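Local coordinates for thioesterase domain-containing protein (Pyrococcus horikoshii, PDB 1IXL) that is of unknown function but adopts a hot-dog fold and may hydrolyse acyl-CoA thioesters, at residues T51-D56 / V114-F119. Residue numbers count along the deposited sequence, not the author numbering.
Sequences TFGLAD and VLEGKF
Residues 51-56 form just over 1.5 turns of regular alpha helix; 115-119 are extended strand. Their axes approach to 9.7 Å and cross at -48°, the segments running roughly the same way. Thr51 and Leu115 CA atoms are 7.5 Å apart, those of Asp56 and Phe119 7.3 Å. No hydrogen bond links the segments; the contact is apolar. Val114 sits at a chain corner, phi/psi -109/-19, and forms a classic beta bulge with Leu115 opposite Val107. Val114 CG2 lies 4.2 Å from Thr51 CG2. Leu115 (chi1 t) points toward the helix: its CD1 is 3.9 Å from Thr51 CG2, its CD2 4.0 Å from Ala55 CB. Glu116 points away. Gly117 has no side chain; Phe119 CE1 lies 4.0 Å from Gly117 CA, in space a CB would take. Phe119 (chi1 m) brings CZ to 3.7 Å from Ala55 CB and CE2 to 3.8 Å from Asp56 CA. The rings of Phe52 (chi1 t) and Phe119 meet obliquely, centroids 5.6 Å apart and planes at 42°. This is part of the helix-on-sheet core of the hot-dog fold, whose sheet wraps round a helix. Helix 48-63 packs on the antiparallel sheet, where strand 112-123 runs between strands 100-109 and 68-77.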
loop_
_atom_site.group_PDB
_atom_site.type_symbol
_atom_site.label_atom_id
_atom_site.label_comp_id
_atom_site.label_asym_id
_atom_site.label_seq_id
_atom_site.Cartn_x
_atom_site.Cartn_y
_atom_site.Cartn_z
ATOM N N THR A 51 0.645 5.951 6.546
ATOM C CA THR A 51 1.577 5.778 5.447
ATOM C C THR A 51 1.792 4.288 5.206
ATOM O O THR A 51 1.846 3.819 4.047
ATOM C CB THR A 51 2.910 6.424 5.787
ATOM O OG1 THR A 51 2.678 7.780 6.167
ATOM C CG2 THR A 51 3.840 6.388 4.574
ATOM N N PHE A 52 1.918 3.538 6.298
ATOM C CA PHE A 52 2.085 2.080 6.197
ATOM C C PHE A 52 0.820 1.451 5.607
ATOM O O PHE A 52 0.903 0.559 4.765
ATOM C CB PHE A 52 2.344 1.462 7.580
ATOM C CG PHE A 52 2.409 -0.061 7.573
ATOM C CD1 PHE A 52 3.628 -0.721 7.476
ATOM C CD2 PHE A 52 1.248 -0.818 7.652
ATOM C CE1 PHE A 52 3.687 -2.133 7.458
ATOM C CE2 PHE A 52 1.282 -2.233 7.633
ATOM C CZ PHE A 52 2.511 -2.890 7.535
ATOM N N GLY A 53 -0.348 1.919 6.057
ATOM C CA GLY A 53 -1.596 1.370 5.565
ATOM C C GLY A 53 -1.675 1.564 4.067
ATOM O O GLY A 53 -2.078 0.667 3.334
ATOM N N LEU A 54 -1.313 2.758 3.603
ATOM C CA LEU A 54 -1.326 3.005 2.160
ATOM C C LEU A 54 -0.380 2.037 1.445
ATOM O O LEU A 54 -0.748 1.423 0.430
ATOM C CB LEU A 54 -0.921 4.456 1.850
ATOM C CG LEU A 54 -0.457 4.767 0.414
ATOM C CD1 LEU A 54 -1.601 4.572 -0.572
ATOM C CD2 LEU A 54 0.042 6.206 0.340
ATOM N N ALA A 55 0.840 1.892 1.948
ATOM C CA ALA A 55 1.779 0.970 1.292
ATOM C C ALA A 55 1.272 -0.485 1.298
ATOM O O ALA A 55 1.413 -1.212 0.310
ATOM C CB ALA A 55 3.156 1.046 1.963
ATOM N N ASP A 56 0.696 -0.897 2.424
ATOM C CA ASP A 56 0.138 -2.255 2.616
ATOM C C ASP A 56 -0.933 -2.516 1.532
ATOM O O ASP A 56 -0.932 -3.551 0.862
ATOM C CB ASP A 56 -0.482 -2.313 4.035
ATOM C CG ASP A 56 -1.172 -3.647 4.363
ATOM O OD1 ASP A 56 -1.376 -4.492 3.457
ATOM O OD2 ASP A 56 -1.530 -3.826 5.561
ATOM N N VAL A 114 9.190 8.607 1.078
ATOM C CA VAL A 114 8.888 8.822 2.491
ATOM C C VAL A 114 8.834 7.477 3.226
ATOM O O VAL A 114 8.916 7.427 4.448
ATOM C CB VAL A 114 7.539 9.590 2.697
ATOM C CG1 VAL A 114 7.609 10.950 2.002
ATOM C CG2 VAL A 114 6.352 8.773 2.158
ATOM N N LEU A 115 8.670 6.388 2.471
ATOM C CA LEU A 115 8.660 5.054 3.060
ATOM C C LEU A 115 9.120 4.022 2.039
ATOM O O LEU A 115 8.807 4.137 0.863
ATOM C CB LEU A 115 7.247 4.666 3.553
ATOM C CG LEU A 115 7.141 3.232 4.140
ATOM C CD1 LEU A 115 6.075 3.208 5.232
ATOM C CD2 LEU A 115 6.808 2.191 3.038
ATOM N N GLU A 116 9.866 3.020 2.485
ATOM C CA GLU A 116 10.283 1.944 1.589
ATOM C C GLU A 116 10.126 0.656 2.376
ATOM O O GLU A 116 10.417 0.601 3.580
ATOM C CB GLU A 116 11.750 2.106 1.125
ATOM C CG GLU A 116 12.749 2.354 2.261
ATOM C CD GLU A 116 14.204 2.331 1.813
ATOM O OE1 GLU A 116 14.495 2.856 0.716
ATOM O OE2 GLU A 116 15.055 1.800 2.572
ATOM N N GLY A 117 9.666 -0.395 1.716
ATOM C CA GLY A 117 9.507 -1.630 2.455
ATOM C C GLY A 117 9.299 -2.861 1.619
ATOM O O GLY A 117 9.049 -2.759 0.419
ATOM N N LYS A 118 9.444 -4.017 2.260
ATOM C CA LYS A 118 9.221 -5.302 1.624
ATOM C C LYS A 118 7.990 -5.882 2.305
ATOM O O LYS A 118 7.917 -5.906 3.535
ATOM C CB LYS A 118 10.401 -6.244 1.839
ATOM C CG LYS A 118 11.615 -5.913 0.994
ATOM C CD LYS A 118 12.484 -7.153 0.782
ATOM C CE LYS A 118 13.863 -6.751 0.269
ATOM N NZ LYS A 118 13.802 -5.459 -0.479
ATOM N N PHE A 119 7.019 -6.317 1.514
ATOM C CA PHE A 119 5.791 -6.888 2.051
ATOM C C PHE A 119 5.676 -8.345 1.582
ATOM O O PHE A 119 5.701 -8.625 0.378
ATOM C CB PHE A 119 4.589 -6.059 1.581
ATOM C CG PHE A 119 4.581 -4.652 2.131
ATOM C CD1 PHE A 119 5.537 -3.726 1.724
ATOM C CD2 PHE A 119 3.673 -4.286 3.119
ATOM C CE1 PHE A 119 5.589 -2.442 2.310
ATOM C CE2 PHE A 119 3.714 -3.020 3.701
ATOM C CZ PHE A 119 4.668 -2.103 3.301
#